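Local coordinates for protein CRISPR-associated endoribonuclease Cas6 1 (Methanocaldococcus jannaschii DSM 2661, PDB 5YI6) that probably cleaves CRISPR transcripts as an RNA-binding endoribonuclease that produces CRISPR RNA for defence against viruses and other mobile elements, at residues E10-N15 with F112-K117; N126-I131 with F209-D214; N161-L166 with F182-L187. All coordinates share one frame; numbering follows the deposited sequence.

How the contacts relate
Contact 1 comes first along the chain: strand 5-12 meets strand 109-118 and closes a long loop, uniting the first and last strands of the N-terminal ferredoxin-like domain. The chain then runs on to strand 127-130, which begins the C-terminal domain of the same βαββαβ type. Its pairing with strand 201-213 is contact 2, and within the loop so formed lies contact 3, where helix 158-174 packs on strand 182-195. Contacts 2 and 3 are neighbours, their centres about 9 Å apart, and share one sheet: Trp-212 O and Glu-183 N, 2.8 Å apart, probably bond between its adjacent strands. Contact 1 lies about 29 Å from contact 2, centre to centre.

Contact 1: residues E10-N15 with F112-K117; sequences ELQTDN and FVRKAK. With PO4 (phosphate ion), chain G.
Glu-10 meets Arg-114 and Lys-115 at a classic beta bulge in the antiparallel sheet of the N-terminal ferredoxin-like domain. Glu-10 O accepts from Arg-114 N at 2.9 Å, while Glu-10 N donates to the carbonyl of Lys-115, one residue further on. The extra residue fits because Arg-114 takes helix-like backbone angles (phi -85°, psi -51°). Beyond the bulge the pairing is regular: Gln-12 and Phe-112 exchange two backbone bonds, and between this pair and the bulge Leu-11 and Val-113 form a non-hydrogen-bonded pair.

Leu-11 and Val-113 lie side by side, with Leu-11 CD2 3.8 Å from Val-113 CG2. Branched apolar residues suit this buried face, where Leu-99 of helix 88-101 packs on Val-113. The other face is more polar. There Arg-114 bends at chi2, and its NE lies 3.7 Å from Gln-12 CB; Phe-112 CB sits over the centre of the guanidinium, 3.6 Å above its plane. Gln-12 sends its own amide elsewhere, NE2 donating to Asp-76 O and to Thr-13 O.

Glu-10 OE1 rests against the methylenes of Lys-115, 3.7 Å from CD. Lys-117 runs fully extended to a phosphate ion, probably from the crystallisation liquor, that Arg-63 also binds; Lys-117 NZ donates to phosphate O3 at 3.0 Å.

Contact 2: residues N126-I131 with F209-D214; sequences NILKTI and FKVWGD
The Phe-209 ring carries Leu-128 over one face: Leu-128 CB lies 4.1 Å from the ring centroid, displaced toward the rim, in a CH-pi contact. Leu-128 CD1, on the same side of the ring, lies 3.9 Å from Phe-209 CE1. Phe-226 adds an edge-to-face ring contact. Phe-209 CG stands between the backbone N and the carbonyl carbon (chi1 57°), a crowded position from which the ring starts out.

Leu-128 CD1 also meets Val-211 CG2 at 3.9 Å, the two side chains crossing at about a right angle. All three residues are buried. Ile-127 and Lys-210 meet on the other face of the sheet, where Ile-127 CG1 lies 3.9 Å from Lys-210 CG. Only the methylenes of the lysine are used here: the chain bends at chi3 and chi4, and its ammonium pairs with Glu-185 on the next strand, though that salt bridge is modelled doubtfully short.

The backbones pair as antiparallel strands, 127-130 and 201-213 being the two inner strands of the four-stranded sheet of the C-terminal ferredoxin-like domain. Leu-128 and Phe-209 exchange two bonds, the one from Leu-128 N to Phe-209 O being 2.8 Å long and almost straight (177°), and Val-211 N donates to Asn-126 O at 3.0 Å. Asn-126 O also receives a CA-H...O contact from Lys-210 CA. The chemistry implies a two-sided sheet, apolar toward the domain core through Leu-128, Phe-209 and Val-211, and mixed, apolar and charged, on the side of Ile-127 and Lys-210.

Contact 3: residues N161-L166 with F182-L187; sequences NLKNNL and FEFEVL
Lys-163 and Phe-182 mark the nearest backbone approach, 7.5 Å between their CA atoms, where helix 161-166 lies over strand 182-187. The helix and strand axes run at 143° and pass 9.6 Å apart, a separation that side chains fill.

Two phenylalanines of the strand meet two leucines and a lysine of the helix there. Leu-166 CD2 touches Phe-182 CE2 at 3.7 Å, its side chain crossing that of Phe-182 at about a right angle, and Leu-162 CD2 meets Phe-184 CZ at 3.6 Å. Lys-163 CG reaches both rings, 3.9 Å from Phe-182 CE2 and at the edge of the Phe-184 ring. A long lysine suits this place, since its methylenes pack with the aromatics while a bend at chi3 (51°) turns CE toward Phe-182 O. Its NZ then forms a salt bridge with Glu-183, 3.0 Å from OE1, through weak hydrogen bonds to both carboxylate oxygens. Tyr-159 OH and Asn-181 ND2 bind the same carboxylate and help position it.

Leu-217 of helix 215-224 flanks Leu-166 and Phe-182. This two-helix packing against one face of a four-stranded antiparallel sheet, with the first helix inside a beta-alpha-beta crossover, is typical of the ferredoxin-like fold.

Contact 1: residues E10-N15 with F112-K117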
loop_
_atom_site.group_PDB
_atom_site.type_symbol
_atom_site.label_atom_id
_atom_site.label_comp_id
_atom_site.label_asym_id
_atom_site.label_seq_id
_atom_site.Cartn_x
_atom_site.Cartn_y
_atom_site.Cartn_z
ATOM N N GLU A 10 6.586 -0.579 13.740
ATOM C CA GLU A 10 6.138 -1.443 14.824
ATOM C C GLU A 10 5.230 -0.630 15.729
ATOM O O GLU A 10 5.681 0.342 16.346
ATOM C CB GLU A 10 7.365 -1.968 15.591
ATOM C CG GLU A 10 8.365 -2.631 14.633
ATOM C CD GLU A 10 9.579 -3.260 15.337
ATOM O OE1 GLU A 10 9.705 -3.142 16.568
ATOM O OE2 GLU A 10 10.405 -3.855 14.634
ATOM N N LEU A 11 3.960 -1.014 15.802
ATOM C CA LEU A 11 2.948 -0.277 16.529
ATOM C C LEU A 11 2.524 -1.069 17.759
ATOM O O LEU A 11 2.540 -2.303 17.745
ATOM C CB LEU A 11 1.713 -0.014 15.649
ATOM C CG LEU A 11 1.990 0.686 14.310
ATOM C CD1 LEU A 11 0.707 0.756 13.451
ATOM C CD2 LEU A 11 2.494 2.084 14.583
ATOM N N GLN A 12 2.070 -0.353 18.786
ATOM C CA GLN A 12 1.648 -1.020 20.026
ATOM C C GLN A 12 0.403 -0.331 20.545
ATOM O O GLN A 12 0.418 0.890 20.751
ATOM C CB GLN A 12 2.772 -0.958 21.078
ATOM C CG GLN A 12 2.381 -1.538 22.443
ATOM C CD GLN A 12 2.552 -3.031 22.480
ATOM O OE1 GLN A 12 3.674 -3.518 22.435
ATOM N NE2 GLN A 12 1.448 -3.771 22.581
ATOM N N THR A 13 -0.670 -1.096 20.737
ATOM C CA THR A 13 -1.879 -0.602 21.399
ATOM C C THR A 13 -2.174 -1.525 22.591
ATOM O O THR A 13 -1.334 -2.336 22.978
ATOM C CB THR A 13 -3.048 -0.516 20.420
ATOM O OG1 THR A 13 -4.153 0.144 21.055
ATOM C CG2 THR A 13 -3.492 -1.910 19.935
ATOM N N ASP A 14 -3.352 -1.384 23.193
ATOM C CA ASP A 14 -3.665 -2.237 24.351
ATOM C C ASP A 14 -3.767 -3.709 23.972
ATOM O O ASP A 14 -4.243 -4.062 22.895
ATOM C CB ASP A 14 -4.973 -1.807 25.001
ATOM C CG ASP A 14 -4.892 -0.410 25.557
ATOM O OD1 ASP A 14 -3.817 -0.031 26.069
ATOM O OD2 ASP A 14 -5.890 0.314 25.455
ATOM N N ASN A 15 -3.345 -4.590 24.895
ATOM C CA ASN A 15 -3.607 -6.011 24.690
ATOM C C ASN A 15 -5.091 -6.250 24.421
ATOM O O ASN A 15 -5.966 -5.546 24.945
ATOM C CB ASN A 15 -3.198 -6.832 25.928
ATOM C CG ASN A 15 -1.715 -6.761 26.212
ATOM O OD1 ASN A 15 -0.928 -6.506 25.321
ATOM N ND2 ASN A 15 -1.330 -6.980 27.470
ATOM N N PHE A 112 0.959 3.395 19.873
ATOM C CA PHE A 112 2.277 3.987 20.003
ATOM C C PHE A 112 3.137 3.522 18.840
ATOM O O PHE A 112 3.105 2.347 18.471
ATOM C CB PHE A 112 2.945 3.567 21.315
ATOM C CG PHE A 112 2.265 4.102 22.542
ATOM C CD1 PHE A 112 2.578 5.361 23.029
ATOM C CD2 PHE A 112 1.314 3.348 23.213
ATOM C CE1 PHE A 112 1.955 5.859 24.169
ATOM C CE2 PHE A 112 0.686 3.847 24.345
ATOM C CZ PHE A 112 1.011 5.104 24.821
ATOM N N VAL A 113 3.892 4.448 18.252
ATOM C CA VAL A 113 4.844 4.140 17.180
ATOM C C VAL A 113 6.193 3.880 17.845
ATOM O O VAL A 113 6.876 4.815 18.243
ATOM C CB VAL A 113 4.940 5.282 16.157
ATOM C CG1 VAL A 113 5.924 4.876 15.024
ATOM C CG2 VAL A 113 3.544 5.631 15.603
ATOM N N ARG A 114 6.594 2.603 17.932
ATOM C CA ARG A 114 7.747 2.202 18.737
ATOM C C ARG A 114 9.072 2.344 17.987
ATOM O O ARG A 114 10.035 2.876 18.532
ATOM C CB ARG A 114 7.568 0.750 19.199
ATOM C CG ARG A 114 6.363 0.574 20.148
ATOM C CD ARG A 114 6.518 1.429 21.404
ATOM N NE ARG A 114 5.568 1.035 22.452
ATOM C CZ ARG A 114 5.221 1.799 23.485
ATOM N NH1 ARG A 114 5.754 3.016 23.625
ATOM N NH2 ARG A 114 4.334 1.351 24.375
ATOM N N LYS A 115 9.163 1.790 16.780
ATOM C CA LYS A 115 10.406 1.677 16.010
ATOM C C LYS A 115 10.043 1.550 14.537
ATOM O O LYS A 115 8.917 1.171 14.193
ATOM C CB LYS A 115 11.221 0.433 16.395
ATOM C CG LYS A 115 11.466 0.201 17.855
ATOM C CD LYS A 115 12.314 -1.031 18.057
ATOM C CE LYS A 115 12.528 -1.284 19.568
ATOM N NZ LYS A 115 13.349 -2.471 19.785
ATOM N N ALA A 116 11.023 1.783 13.667
ATOM C CA ALA A 116 10.821 1.536 12.245
ATOM C C ALA A 116 11.938 0.622 11.771
ATOM O O ALA A 116 13.102 1.043 11.687
ATOM C CB ALA A 116 10.828 2.857 11.442
ATOM N N LYS A 117 11.570 -0.592 11.362
ATOM C CA LYS A 117 12.539 -1.593 10.945
ATOM C C LYS A 117 12.810 -1.430 9.451
ATOM O O LYS A 117 11.875 -1.318 8.648
ATOM C CB LYS A 117 12.001 -2.993 11.263
ATOM C CG LYS A 117 12.893 -4.131 10.757
ATOM C CD LYS A 117 12.214 -5.472 10.979
ATOM C CE LYS A 117 13.028 -6.625 10.402
ATOM N NZ LYS A 117 12.302 -7.941 10.632
HETATM P P PO4 G . 10.316 -7.780 13.944
HETATM O O1 PO4 G . 9.554 -7.501 12.670
HETATM O O2 PO4 G . 10.064 -6.788 15.019
HETATM O O3 PO4 G . 11.778 -7.855 13.632
HETATM O O4 PO4 G . 9.811 -9.113 14.476
#

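Contact 2: residues N126-I131 with F209-D214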
loop_
_atom_site.group_PDB
_atom_site.type_symbol
_atom_site.label_atom_id
_atom_site.label_comp_id
_atom_site.label_asym_id
_atom_site.label_seq_id
_atom_site.Cartn_x
_atom_site.Cartn_y
_atom_site.Cartn_z
ATOM N N ASN A 126 10.116 -13.801 -7.210
ATOM C CA ASN A 126 9.496 -14.997 -7.749
ATOM C C ASN A 126 8.003 -14.949 -7.456
ATOM O O ASN A 126 7.207 -14.718 -8.360
ATOM C CB ASN A 126 10.175 -16.244 -7.175
ATOM C CG ASN A 126 9.488 -17.523 -7.589
ATOM O OD1 ASN A 126 8.911 -17.615 -8.671
ATOM N ND2 ASN A 126 9.537 -18.525 -6.713
ATOM N N ILE A 127 7.594 -15.153 -6.206
ATOM C CA ILE A 127 6.179 -15.083 -5.847
ATOM C C ILE A 127 5.925 -13.838 -5.001
ATOM O O ILE A 127 6.648 -13.566 -4.036
ATOM C CB ILE A 127 5.718 -16.343 -5.101
ATOM C CG1 ILE A 127 5.977 -17.554 -5.981
ATOM C CG2 ILE A 127 4.231 -16.215 -4.780
ATOM C CD1 ILE A 127 5.617 -18.875 -5.332
ATOM N N LEU A 128 4.892 -13.092 -5.357
ATOM C CA LEU A 128 4.496 -11.901 -4.626
ATOM C C LEU A 128 3.070 -12.088 -4.128
ATOM O O LEU A 128 2.240 -12.708 -4.800
ATOM C CB LEU A 128 4.573 -10.656 -5.528
ATOM C CG LEU A 128 5.967 -10.345 -6.096
ATOM C CD1 LEU A 128 5.884 -9.210 -7.125
ATOM C CD2 LEU A 128 6.944 -10.010 -4.975
ATOM N N LYS A 129 2.761 -11.506 -2.973
ATOM C CA LYS A 129 1.373 -11.500 -2.538
ATOM C C LYS A 129 1.039 -10.115 -2.015
ATOM O O LYS A 129 1.896 -9.417 -1.488
ATOM C CB LYS A 129 1.100 -12.559 -1.473
ATOM C CG LYS A 129 1.602 -12.172 -0.143
ATOM C CD LYS A 129 1.161 -13.197 0.943
ATOM C CE LYS A 129 1.610 -12.728 2.328
ATOM N NZ LYS A 129 1.297 -13.698 3.438
ATOM N N THR A 130 -0.214 -9.719 -2.183
ATOM C CA THR A 130 -0.636 -8.392 -1.729
ATOM C C THR A 130 -0.710 -8.367 -0.200
ATOM O O THR A 130 -1.208 -9.319 0.432
ATOM C CB THR A 130 -2.000 -8.037 -2.339
ATOM O OG1 THR A 130 -2.964 -9.069 -2.033
ATOM C CG2 THR A 130 -1.896 -7.859 -3.902
ATOM N N ILE A 131 -0.170 -7.300 0.390
ATOM C CA ILE A 131 -0.461 -6.929 1.772
ATOM C C ILE A 131 -1.331 -5.680 1.857
ATOM O O ILE A 131 -1.817 -5.345 2.950
ATOM C CB ILE A 131 0.830 -6.786 2.612
ATOM C CG1 ILE A 131 1.831 -5.777 1.957
ATOM C CG2 ILE A 131 1.505 -8.157 2.712
ATOM C CD1 ILE A 131 3.122 -5.530 2.876
ATOM N N PHE A 209 0.805 -13.967 -6.959
ATOM C CA PHE A 209 1.185 -14.075 -8.367
ATOM C C PHE A 209 2.683 -14.269 -8.507
ATOM O O PHE A 209 3.465 -13.804 -7.684
ATOM C CB PHE A 209 0.709 -12.858 -9.214
ATOM C CG PHE A 209 1.192 -11.484 -8.742
ATOM C CD1 PHE A 209 2.131 -10.775 -9.487
ATOM C CD2 PHE A 209 0.630 -10.867 -7.625
ATOM C CE1 PHE A 209 2.546 -9.481 -9.092
ATOM C CE2 PHE A 209 1.048 -9.593 -7.213
ATOM C CZ PHE A 209 2.004 -8.892 -7.958
ATOM N N LYS A 210 3.070 -15.000 -9.548
ATOM C CA LYS A 210 4.463 -15.170 -9.927
ATOM C C LYS A 210 4.831 -14.074 -10.913
ATOM O O LYS A 210 4.004 -13.693 -11.734
ATOM C CB LYS A 210 4.660 -16.525 -10.603
ATOM C CG LYS A 210 4.690 -17.694 -9.658
ATOM C CD LYS A 210 5.130 -18.955 -10.377
ATOM C CE LYS A 210 3.971 -19.568 -11.157
ATOM N NZ LYS A 210 3.809 -19.043 -12.550
ATOM N N VAL A 211 6.072 -13.597 -10.852
ATOM C CA VAL A 211 6.537 -12.566 -11.779
ATOM C C VAL A 211 7.841 -12.985 -12.425
ATOM O O VAL A 211 8.648 -13.718 -11.843
ATOM C CB VAL A 211 6.751 -11.179 -11.127
ATOM C CG1 VAL A 211 5.454 -10.547 -10.771
ATOM C CG2 VAL A 211 7.707 -11.298 -9.878
ATOM N N TRP A 212 8.068 -12.469 -13.629
ATOM C CA TRP A 212 9.353 -12.636 -14.276
ATOM C C TRP A 212 9.529 -11.458 -15.243
ATOM O O TRP A 212 8.579 -10.724 -15.542
ATOM C CB TRP A 212 9.450 -14.018 -14.966
ATOM C CG TRP A 212 8.434 -14.282 -16.065
ATOM C CD1 TRP A 212 8.624 -14.092 -17.410
ATOM C CD2 TRP A 212 7.115 -14.803 -15.925
ATOM N NE1 TRP A 212 7.517 -14.455 -18.102
ATOM C CE2 TRP A 212 6.568 -14.896 -17.219
ATOM C CE3 TRP A 212 6.331 -15.198 -14.825
ATOM C CZ2 TRP A 212 5.296 -15.372 -17.455
ATOM C CZ3 TRP A 212 5.063 -15.665 -15.057
ATOM C CH2 TRP A 212 4.549 -15.743 -16.368
ATOM N N GLY A 213 10.759 -11.267 -15.713
ATOM C CA GLY A 213 11.080 -10.143 -16.574
ATOM C C GLY A 213 12.178 -9.291 -15.975
ATOM O O GLY A 213 13.063 -9.787 -15.274
ATOM N N ASP A 214 12.100 -7.984 -16.244
ATOM C CA ASP A 214 13.177 -7.080 -15.867
ATOM C C ASP A 214 13.094 -6.757 -14.377
ATOM O O ASP A 214 12.090 -6.218 -13.906
ATOM C CB ASP A 214 13.120 -5.801 -16.705
ATOM C CG ASP A 214 13.420 -6.057 -18.169
ATOM O OD1 ASP A 214 14.381 -6.804 -18.437
ATOM O OD2 ASP A 214 12.670 -5.573 -19.043
#

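Contact 3: residues N161-L166 with F182-L187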
loop_
_atom_site.group_PDB
_atom_site.type_symbol
_atom_site.label_atom_id
_atom_site.label_comp_id
_atom_site.label_asym_id
_atom_site.label_seq_id
_atom_site.Cartn_x
_atom_site.Cartn_y
_atom_site.Cartn_z
ATOM N N ASN A 161 -3.539 -3.805 -18.467
ATOM C CA ASN A 161 -3.740 -2.554 -17.745
ATOM C C ASN A 161 -2.857 -2.476 -16.501
ATOM O O ASN A 161 -2.338 -1.402 -16.180
ATOM C CB ASN A 161 -5.206 -2.362 -17.394
ATOM C CG ASN A 161 -5.984 -1.791 -18.572
ATOM O OD1 ASN A 161 -5.695 -2.128 -19.720
ATOM N ND2 ASN A 161 -6.945 -0.931 -18.304
ATOM N N LEU A 162 -2.655 -3.606 -15.811
ATOM C CA LEU A 162 -1.726 -3.624 -14.669
ATOM C C LEU A 162 -0.293 -3.324 -15.130
ATOM O O LEU A 162 0.431 -2.523 -14.506
ATOM C CB LEU A 162 -1.800 -4.986 -13.955
ATOM C CG LEU A 162 -1.049 -5.000 -12.596
ATOM C CD1 LEU A 162 -1.829 -4.102 -11.598
ATOM C CD2 LEU A 162 -0.901 -6.408 -12.044
ATOM N N LYS A 163 0.138 -3.964 -16.231
ATOM C CA LYS A 163 1.483 -3.698 -16.750
ATOM C C LYS A 163 1.645 -2.237 -17.180
ATOM O O LYS A 163 2.647 -1.590 -16.870
ATOM C CB LYS A 163 1.786 -4.632 -17.923
ATOM C CG LYS A 163 1.967 -6.113 -17.483
ATOM C CD LYS A 163 2.135 -7.031 -18.680
ATOM C CE LYS A 163 3.206 -6.515 -19.613
ATOM N NZ LYS A 163 3.457 -7.517 -20.673
ATOM N N ASN A 164 0.682 -1.719 -17.932
ATOM C CA ASN A 164 0.814 -0.371 -18.464
ATOM C C ASN A 164 0.724 0.664 -17.364
ATOM O O ASN A 164 1.403 1.695 -17.429
ATOM C CB ASN A 164 -0.233 -0.117 -19.534
ATOM C CG ASN A 164 0.075 -0.881 -20.803
ATOM O OD1 ASN A 164 1.252 -1.097 -21.112
ATOM N ND2 ASN A 164 -0.956 -1.270 -21.552
ATOM N N ASN A 165 -0.079 0.405 -16.339
ATOM C CA ASN A 165 -0.057 1.296 -15.197
ATOM C C ASN A 165 1.352 1.372 -14.611
ATOM O O ASN A 165 1.858 2.469 -14.332
ATOM C CB ASN A 165 -1.046 0.812 -14.129
ATOM C CG ASN A 165 -0.824 1.517 -12.804
ATOM O OD1 ASN A 165 0.022 1.107 -11.997
ATOM N ND2 ASN A 165 -1.547 2.599 -12.598
ATOM N N LEU A 166 2.008 0.206 -14.427
ATOM C CA LEU A 166 3.334 0.237 -13.805
ATOM C C LEU A 166 4.337 0.973 -14.684
ATOM O O LEU A 166 5.147 1.757 -14.188
ATOM C CB LEU A 166 3.851 -1.180 -13.515
ATOM C CG LEU A 166 5.036 -1.212 -12.520
ATOM C CD1 LEU A 166 4.573 -0.673 -11.170
ATOM C CD2 LEU A 166 5.641 -2.607 -12.380
ATOM N N PHE A 182 7.767 -6.772 -17.897
ATOM C CA PHE A 182 7.649 -7.916 -17.012
ATOM C C PHE A 182 6.382 -8.661 -17.391
ATOM O O PHE A 182 5.555 -8.171 -18.170
ATOM C CB PHE A 182 7.652 -7.489 -15.530
ATOM C CG PHE A 182 6.326 -6.944 -15.043
ATOM C CD1 PHE A 182 5.507 -7.713 -14.222
ATOM C CD2 PHE A 182 5.911 -5.648 -15.368
ATOM C CE1 PHE A 182 4.298 -7.215 -13.755
ATOM C CE2 PHE A 182 4.710 -5.142 -14.881
ATOM C CZ PHE A 182 3.896 -5.927 -14.092
ATOM N N GLU A 183 6.248 -9.878 -16.849
ATOM C CA GLU A 183 5.059 -10.702 -17.026
ATOM C C GLU A 183 4.723 -11.333 -15.682
ATOM O O GLU A 183 5.526 -11.302 -14.744
ATOM C CB GLU A 183 5.274 -11.793 -18.090
ATOM C CG GLU A 183 5.865 -11.275 -19.408
ATOM C CD GLU A 183 4.875 -10.479 -20.255
ATOM O OE1 GLU A 183 3.658 -10.456 -19.943
ATOM O OE2 GLU A 183 5.317 -9.912 -21.281
ATOM N N PHE A 184 3.521 -11.893 -15.594
ATOM C CA PHE A 184 3.126 -12.501 -14.343
ATOM C C PHE A 184 2.080 -13.571 -14.568
ATOM O O PHE A 184 1.426 -13.639 -15.611
ATOM C CB PHE A 184 2.636 -11.444 -13.331
ATOM C CG PHE A 184 1.379 -10.719 -13.714
ATOM C CD1 PHE A 184 0.147 -11.097 -13.198
ATOM C CD2 PHE A 184 1.443 -9.576 -14.519
ATOM C CE1 PHE A 184 -1.021 -10.366 -13.531
ATOM C CE2 PHE A 184 0.304 -8.847 -14.839
ATOM C CZ PHE A 184 -0.942 -9.233 -14.346
ATOM N N GLU A 185 1.908 -14.396 -13.543
ATOM C CA GLU A 185 0.878 -15.418 -13.551
ATOM C C GLU A 185 0.173 -15.355 -12.209
ATOM O O GLU A 185 0.818 -15.478 -11.159
ATOM C CB GLU A 185 1.457 -16.809 -13.793
ATOM C CG GLU A 185 0.386 -17.881 -13.723
ATOM C CD GLU A 185 0.948 -19.295 -13.816
ATOM O OE1 GLU A 185 2.174 -19.445 -14.047
ATOM O OE2 GLU A 185 0.155 -20.253 -13.652
ATOM N N VAL A 186 -1.135 -15.156 -12.253
ATOM C CA VAL A 186 -1.946 -15.089 -11.043
ATOM C C VAL A 186 -2.136 -16.506 -10.523
ATOM O O VAL A 186 -2.656 -17.375 -11.231
ATOM C CB VAL A 186 -3.298 -14.414 -11.323
ATOM C CG1 VAL A 186 -4.170 -14.363 -10.037
ATOM C CG2 VAL A 186 -3.073 -13.034 -11.880
ATOM N N LEU A 187 -1.716 -16.741 -9.286
ATOM C CA LEU A 187 -1.909 -18.048 -8.677
ATOM C C LEU A 187 -3.212 -18.116 -7.911
ATOM O O LEU A 187 -3.837 -19.183 -7.850
ATOM C CB LEU A 187 -0.759 -18.371 -7.728
ATOM C CG LEU A 187 0.618 -18.286 -8.373
ATOM C CD1 LEU A 187 1.663 -18.618 -7.371
ATOM C CD2 LEU A 187 0.690 -19.231 -9.584
#